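Local coordinates for envelopment polyprotein (Bovine Schmallenberg virus BH80/Germany/2011, PDB 7A56) that probably drives fusion of the viral and host membranes during entry, as a class II fusion glycoprotein, at residues A[122-127]-A[181-186]. Residues are numbered along the deposited sequence; the frame is centred on the assembly and turned at random.
Sequences GPTIGI and DIIRPE
P123 lays its CG over one face of the R184 guanidinium, toward the rim of the group, with CG 3.6 Å from R184 NH1. The arginine chain bends at chi3 (74°), which sets NE, and R184 NE donates almost straight to E186 OE1 (2.7 Å) in a salt bridge; OE1 lies in the guanidinium plane and accepts on its anti lone pair, while E186 OE2 also pairs with K245. Next to this overlap the two backbones meet, R184 N donating to P123 O at 3.0 Å. Further along, a classic beta bulge sets two residues, I125 and G126, opposite the single I182 between the antiparallel strands 98-134 and 172-183, in the elongated, strand-rich body of this class II fusion protein. I182 O takes a short bond from I125 N (2.7 Å) and a weak one from G126 N, while I182 N returns a bond to G126 O at 2.8 Å. The side chains of I125 and I182 cross at about a right angle, I125 CG1 against I182 CG2 at 3.8 Å. T124 OG1, anti to the carbonyl carbon (chi1 -65°), donates to D181 OD2 at 2.6 Å from above the carboxylate plane and is also bonded to N302 ND2; D181 OD1 is held by F300 N.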
loop_
_atom_site.group_PDB
_atom_site.type_symbol
_atom_site.label_atom_id
_atom_site.label_comp_id
_atom_site.label_asym_id
_atom_site.label_seq_id
_atom_site.Cartn_x
_atom_site.Cartn_y
_atom_site.Cartn_z
ATOM N N GLY A 122 9.677 -24.793 8.441
ATOM C CA GLY A 122 11.096 -25.028 8.561
ATOM C C GLY A 122 11.458 -26.146 7.591
ATOM O O GLY A 122 10.626 -26.578 6.797
ATOM N N PRO A 123 12.694 -26.617 7.609
ATOM C CA PRO A 123 13.117 -27.588 6.583
ATOM C C PRO A 123 12.580 -28.982 6.868
ATOM O O PRO A 123 12.318 -29.357 8.011
ATOM C CB PRO A 123 14.640 -27.579 6.713
ATOM C CG PRO A 123 14.833 -27.284 8.247
ATOM C CD PRO A 123 13.781 -26.276 8.552
ATOM N N THR A 124 12.510 -29.784 5.807
ATOM C CA THR A 124 12.094 -31.165 5.984
ATOM C C THR A 124 13.283 -31.991 6.442
ATOM O O THR A 124 14.384 -31.891 5.890
ATOM C CB THR A 124 11.488 -31.706 4.697
ATOM O OG1 THR A 124 10.282 -30.975 4.444
ATOM C CG2 THR A 124 11.160 -33.202 4.804
ATOM N N ILE A 125 13.052 -32.782 7.478
ATOM C CA ILE A 125 14.061 -33.604 8.129
ATOM C C ILE A 125 13.710 -35.074 8.128
ATOM O O ILE A 125 14.453 -35.866 8.711
ATOM C CB ILE A 125 14.290 -33.140 9.566
ATOM C CG1 ILE A 125 13.007 -33.328 10.393
ATOM C CG2 ILE A 125 14.676 -31.648 9.497
ATOM C CD1 ILE A 125 13.231 -33.143 11.853
ATOM N N GLY A 126 12.576 -35.447 7.561
ATOM C CA GLY A 126 12.205 -36.857 7.546
ATOM C C GLY A 126 10.860 -36.983 6.881
ATOM O O GLY A 126 10.233 -35.989 6.549
ATOM N N ILE A 127 10.442 -38.243 6.645
ATOM C CA ILE A 127 9.139 -38.513 6.031
ATOM C C ILE A 127 8.424 -39.564 6.851
ATOM O O ILE A 127 8.927 -40.692 6.986
ATOM C CB ILE A 127 9.266 -39.029 4.573
ATOM C CG1 ILE A 127 10.111 -38.044 3.745
ATOM C CG2 ILE A 127 7.876 -39.287 3.982
ATOM C CD1 ILE A 127 10.371 -38.503 2.274
ATOM N N ASP A 181 5.635 -34.976 5.128
ATOM C CA ASP A 181 6.924 -34.486 5.642
ATOM C C ASP A 181 6.932 -34.361 7.159
ATOM O O ASP A 181 5.893 -34.146 7.806
ATOM C CB ASP A 181 7.270 -33.110 5.088
ATOM C CG ASP A 181 7.758 -33.144 3.645
ATOM O OD1 ASP A 181 7.576 -34.195 2.956
ATOM O OD2 ASP A 181 8.281 -32.076 3.192
ATOM N N ILE A 182 8.137 -34.483 7.723
ATOM C CA ILE A 182 8.467 -34.014 9.073
ATOM C C ILE A 182 9.423 -32.835 8.933
ATOM O O ILE A 182 10.424 -32.929 8.176
ATOM C CB ILE A 182 9.135 -35.117 9.908
ATOM C CG1 ILE A 182 8.271 -36.361 9.981
ATOM C CG2 ILE A 182 9.495 -34.549 11.323
ATOM C CD1 ILE A 182 9.119 -37.641 10.277
ATOM N N ILE A 183 9.114 -31.714 9.641
ATOM C CA ILE A 183 9.924 -30.506 9.566
ATOM C C ILE A 183 10.498 -30.180 10.945
ATOM O O ILE A 183 9.976 -30.574 11.988
ATOM C CB ILE A 183 9.126 -29.269 9.051
ATOM C CG1 ILE A 183 8.028 -28.906 10.063
ATOM C CG2 ILE A 183 8.585 -29.521 7.629
ATOM C CD1 ILE A 183 7.450 -27.464 9.917
ATOM N N ARG A 184 11.561 -29.390 10.930
ATOM C CA ARG A 184 12.061 -28.795 12.142
ATOM C C ARG A 184 11.520 -27.358 12.157
ATOM O O ARG A 184 11.887 -26.564 11.287
ATOM C CB ARG A 184 13.589 -28.816 12.180
ATOM C CG ARG A 184 14.175 -28.131 13.431
ATOM C CD ARG A 184 15.682 -28.082 13.364
ATOM N NE ARG A 184 16.249 -27.088 12.423
ATOM C CZ ARG A 184 16.974 -27.401 11.343
ATOM N NH1 ARG A 184 17.491 -26.439 10.584
ATOM N NH2 ARG A 184 17.207 -28.673 11.020
ATOM N N PRO A 185 10.624 -27.012 13.074
ATOM C CA PRO A 185 10.028 -25.657 13.055
ATOM C C PRO A 185 11.096 -24.597 13.271
ATOM O O PRO A 185 11.915 -24.708 14.198
ATOM C CB PRO A 185 9.029 -25.682 14.226
ATOM C CG PRO A 185 8.863 -27.100 14.599
ATOM C CD PRO A 185 10.097 -27.866 14.151
ATOM N N GLU A 186 11.048 -23.530 12.444
ATOM C CA GLU A 186 12.008 -22.419 12.516
ATOM C C GLU A 186 11.329 -21.038 12.477
ATOM O O GLU A 186 11.793 -20.123 13.161
ATOM C CB GLU A 186 13.042 -22.535 11.383
ATOM C CG GLU A 186 13.968 -23.796 11.544
ATOM C CD GLU A 186 15.101 -23.529 12.513
ATOM O OE1 GLU A 186 15.889 -24.460 12.813
ATOM O OE2 GLU A 186 15.216 -22.337 12.957
#